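Local atomic coordinates of malonyl CoA-acyl carrier protein transacylase (Clostridium perfringens, PDB entry 3PTW), a protein that probably transfers the malonyl group from malonyl-CoA to acyl carrier protein, a step that supplies extender units for fatty acid synthesis. Residues 153-165 and 247-259. Residues are numbered along the deposited sequence; the frame is centred on the assembly and turned at random.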
# COMPACT_ATOMS: atom_id res chain seq x y z
N GLY A 153 16.75 -21.74 -6.08
CA GLY A 153 16.71 -20.82 -4.96
C GLY A 153 15.33 -20.26 -4.75
O GLY A 153 14.38 -20.63 -5.46
N ILE A 154 15.21 -19.35 -3.78
CA ILE A 154 13.91 -18.86 -3.32
C ILE A 154 13.16 -18.00 -4.33
O ILE A 154 13.61 -16.93 -4.75
CB ILE A 154 14.03 -18.11 -1.97
CG1 ILE A 154 14.34 -19.12 -0.85
CG2 ILE A 154 12.75 -17.29 -1.67
CD1 ILE A 154 14.88 -18.51 0.42
N VAL A 155 11.98 -18.49 -4.72
CA VAL A 155 11.02 -17.69 -5.47
C VAL A 155 9.61 -17.97 -4.95
O VAL A 155 9.19 -19.13 -4.79
CB VAL A 155 11.17 -17.89 -7.01
CG1 VAL A 155 11.37 -19.36 -7.34
CG2 VAL A 155 10.00 -17.29 -7.77
N GLU A 156 8.88 -16.89 -4.67
CA GLU A 156 7.57 -16.96 -4.05
C GLU A 156 6.70 -15.85 -4.66
O GLU A 156 7.23 -14.86 -5.19
CB GLU A 156 7.71 -16.77 -2.52
CG GLU A 156 8.57 -17.84 -1.80
CD GLU A 156 8.71 -17.62 -0.28
OE1 GLU A 156 8.19 -16.60 0.24
OE2 GLU A 156 9.34 -18.46 0.40
N GLY A 157 5.38 -16.03 -4.62
CA GLY A 157 4.46 -14.95 -4.99
C GLY A 157 4.61 -13.80 -4.00
O GLY A 157 4.73 -14.03 -2.79
N ALA A 158 4.62 -12.56 -4.50
CA ALA A 158 4.84 -11.37 -3.68
C ALA A 158 3.64 -10.40 -3.72
O ALA A 158 3.26 -9.81 -2.69
CB ALA A 158 6.15 -10.64 -4.11
N ASN A 159 3.05 -10.25 -4.90
CA ASN A 159 1.85 -9.42 -5.09
C ASN A 159 0.87 -10.06 -6.05
O ASN A 159 1.28 -10.68 -7.03
CB ASN A 159 2.22 -8.03 -5.61
CG ASN A 159 3.25 -7.33 -4.74
OD1 ASN A 159 2.89 -6.51 -3.91
ND2 ASN A 159 4.52 -7.66 -4.91
N TYR A 160 -0.41 -9.94 -5.75
CA TYR A 160 -1.49 -10.34 -6.65
C TYR A 160 -2.38 -9.11 -6.78
O TYR A 160 -3.22 -8.82 -5.94
CB TYR A 160 -2.25 -11.57 -6.10
CG TYR A 160 -1.36 -12.79 -6.07
CD1 TYR A 160 -1.27 -13.65 -7.18
CD2 TYR A 160 -0.54 -13.06 -4.96
CE1 TYR A 160 -0.42 -14.77 -7.17
CE2 TYR A 160 0.31 -14.17 -4.94
CZ TYR A 160 0.36 -15.01 -6.05
OH TYR A 160 1.20 -16.09 -6.06
N ASN A 161 -2.13 -8.34 -7.84
CA ASN A 161 -2.67 -7.00 -7.94
C ASN A 161 -3.92 -6.88 -8.78
O ASN A 161 -4.80 -6.07 -8.46
CB ASN A 161 -1.59 -6.02 -8.40
CG ASN A 161 -0.43 -5.91 -7.41
OD1 ASN A 161 -0.63 -5.97 -6.19
ND2 ASN A 161 0.77 -5.73 -7.92
N SER A 162 -4.01 -7.68 -9.85
CA SER A 162 -5.16 -7.68 -10.76
C SER A 162 -5.01 -8.85 -11.74
O SER A 162 -3.95 -9.47 -11.75
CB SER A 162 -5.27 -6.33 -11.50
OG SER A 162 -4.46 -6.30 -12.65
N PRO A 163 -6.05 -9.17 -12.56
CA PRO A 163 -5.94 -10.29 -13.52
C PRO A 163 -4.78 -10.07 -14.49
O PRO A 163 -4.71 -9.02 -15.14
CB PRO A 163 -7.27 -10.25 -14.29
CG PRO A 163 -8.18 -9.37 -13.49
CD PRO A 163 -7.30 -8.40 -12.75
N GLY A 164 -3.87 -11.02 -14.60
CA GLY A 164 -2.67 -10.79 -15.42
C GLY A 164 -1.62 -9.83 -14.85
O GLY A 164 -0.68 -9.43 -15.57
N GLN A 165 -1.74 -9.46 -13.58
CA GLN A 165 -0.70 -8.64 -12.93
C GLN A 165 -0.28 -9.17 -11.56
O GLN A 165 -0.93 -8.92 -10.53
CB GLN A 165 -1.09 -7.16 -12.90
CG GLN A 165 -0.86 -6.47 -14.24
CD GLN A 165 -1.00 -4.97 -14.16
OE1 GLN A 165 -0.04 -4.23 -14.40
NE2 GLN A 165 -2.20 -4.51 -13.82
N SER A 247 3.51 -10.84 9.44
CA SER A 247 3.37 -11.64 8.21
C SER A 247 3.40 -10.84 6.89
O SER A 247 3.97 -11.29 5.89
CB SER A 247 2.08 -12.45 8.26
OG SER A 247 2.11 -13.39 9.32
N GLN A 248 2.79 -9.65 6.88
CA GLN A 248 2.62 -8.85 5.66
C GLN A 248 3.91 -8.61 4.86
O GLN A 248 3.90 -8.68 3.62
CB GLN A 248 1.93 -7.50 5.98
CG GLN A 248 1.43 -6.75 4.75
CD GLN A 248 1.30 -5.25 4.97
OE1 GLN A 248 2.15 -4.63 5.63
NE2 GLN A 248 0.25 -4.67 4.41
N VAL A 249 5.00 -8.29 5.56
CA VAL A 249 6.27 -7.98 4.88
C VAL A 249 6.92 -9.23 4.26
O VAL A 249 7.73 -9.13 3.34
CB VAL A 249 7.28 -7.23 5.80
CG1 VAL A 249 6.60 -6.05 6.50
CG2 VAL A 249 7.91 -8.18 6.83
N LYS A 250 6.53 -10.41 4.72
CA LYS A 250 7.20 -11.64 4.27
C LYS A 250 6.29 -12.62 3.51
O LYS A 250 6.76 -13.68 3.10
CB LYS A 250 7.87 -12.34 5.45
CG LYS A 250 6.90 -12.73 6.55
CD LYS A 250 7.39 -13.96 7.27
CE LYS A 250 6.80 -14.06 8.65
NZ LYS A 250 7.20 -15.34 9.26
N LYS A 251 5.02 -12.24 3.34
CA LYS A 251 3.98 -13.04 2.67
C LYS A 251 3.36 -12.27 1.48
O LYS A 251 3.50 -11.06 1.40
CB LYS A 251 2.85 -13.40 3.66
CG LYS A 251 3.21 -14.44 4.72
CD LYS A 251 3.76 -15.67 4.06
CE LYS A 251 4.24 -16.74 5.03
NZ LYS A 251 4.60 -17.90 4.16
N PRO A 252 2.65 -12.98 0.58
CA PRO A 252 2.01 -12.36 -0.56
C PRO A 252 1.01 -11.26 -0.18
O PRO A 252 0.25 -11.41 0.78
CB PRO A 252 1.24 -13.54 -1.21
CG PRO A 252 2.05 -14.72 -0.86
CD PRO A 252 2.50 -14.45 0.55
N VAL A 253 1.02 -10.17 -0.95
CA VAL A 253 -0.02 -9.13 -0.86
C VAL A 253 -1.20 -9.53 -1.74
O VAL A 253 -1.15 -9.41 -2.97
CB VAL A 253 0.53 -7.75 -1.26
CG1 VAL A 253 -0.56 -6.67 -1.17
CG2 VAL A 253 1.70 -7.38 -0.37
N LEU A 254 -2.26 -10.02 -1.11
CA LEU A 254 -3.46 -10.42 -1.83
C LEU A 254 -4.35 -9.21 -2.11
O LEU A 254 -5.52 -9.18 -1.70
CB LEU A 254 -4.20 -11.51 -1.03
CG LEU A 254 -3.76 -12.97 -1.17
CD1 LEU A 254 -2.33 -13.15 -1.62
CD2 LEU A 254 -4.01 -13.78 0.09
N PHE A 255 -3.80 -8.21 -2.81
CA PHE A 255 -4.58 -6.99 -3.15
C PHE A 255 -5.84 -7.26 -3.94
O PHE A 255 -6.89 -6.65 -3.67
CB PHE A 255 -3.75 -5.94 -3.89
CG PHE A 255 -4.50 -4.62 -4.10
CD1 PHE A 255 -4.67 -3.72 -3.05
CD2 PHE A 255 -5.03 -4.30 -5.35
CE1 PHE A 255 -5.35 -2.50 -3.23
CE2 PHE A 255 -5.71 -3.08 -5.55
CZ PHE A 255 -5.86 -2.18 -4.49
N ILE A 256 -5.75 -8.15 -4.94
CA ILE A 256 -6.93 -8.47 -5.75
C ILE A 256 -8.07 -9.03 -4.89
O ILE A 256 -9.22 -8.63 -5.04
CB ILE A 256 -6.63 -9.37 -7.00
CG1 ILE A 256 -7.91 -9.58 -7.83
CG2 ILE A 256 -6.03 -10.71 -6.60
CD1 ILE A 256 -7.73 -10.38 -9.12
N ASN A 257 -7.73 -9.93 -3.96
CA ASN A 257 -8.74 -10.53 -3.08
C ASN A 257 -9.38 -9.46 -2.18
O ASN A 257 -10.60 -9.47 -1.94
CB ASN A 257 -8.14 -11.65 -2.23
CG ASN A 257 -7.36 -12.67 -3.06
OD1 ASN A 257 -6.28 -12.38 -3.60
ND2 ASN A 257 -7.89 -13.87 -3.14
N ASP A 258 -8.54 -8.54 -1.69
CA ASP A 258 -8.99 -7.42 -0.86
C ASP A 258 -10.06 -6.62 -1.58
O ASP A 258 -11.13 -6.37 -1.03
CB ASP A 258 -7.82 -6.49 -0.49
CG ASP A 258 -6.93 -7.06 0.59
OD1 ASP A 258 -7.41 -7.89 1.40
OD2 ASP A 258 -5.75 -6.65 0.67
N ILE A 259 -9.78 -6.24 -2.83
CA ILE A 259 -10.72 -5.46 -3.64
C ILE A 259 -12.02 -6.24 -3.84
O ILE A 259 -13.11 -5.70 -3.64
CB ILE A 259 -10.11 -5.05 -5.01
CG1 ILE A 259 -8.87 -4.18 -4.80
CG2 ILE A 259 -11.17 -4.38 -5.91
CD1 ILE A 259 -9.11 -2.88 -3.95
O HOH W 1 6.99 -16.38 3.21
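Asn-159 and Val-253 form a single parallel beta bridge between the outer strand 155-162 of the small antiparallel sheet and the linker before helix 255-264. It ties the two subdomains of the acyltransferase fold together. Two backbone hydrogen bonds make the bridge. Val-253 N donates to Ala-158 O, nearly straight at 174°, but from above the carbonyl plane. Tyr-160 N returns a bond to Val-253 O at 2.9 Å. A third bond, from Ile-256 N to Tyr-160 O at 2.8 Å, anchors the first turn of the helix to the strand.

Apolar contacts flank the bridge. The Tyr-160 ring lies alongside Pro-252 and Leu-254. Pro-252 CB meets the ring edge at CE2 (3.9 Å), and Leu-254 CD1 approaches CD2. CG1 of Ile-256 stands anti to the backbone N (chi1 -177°), which carries CD1 toward Pro-163, while CG2 packs on Tyr-160 CB. Val-253 also touches His-199.

Two apolar groups meet polar atoms. The Phe-255 ring turns its edge to Asn-161 O. Val-253 CB lies beside Asn-159 OD1.

A water joins the side chains of Glu-156 and Lys-251 and the backbone O of Lys-250. Glu-156 OE1, also bonded to Ser-201 N, accepts from this water, as does Lys-250 O. Lys-251 NZ donates to it at 3.0 Å.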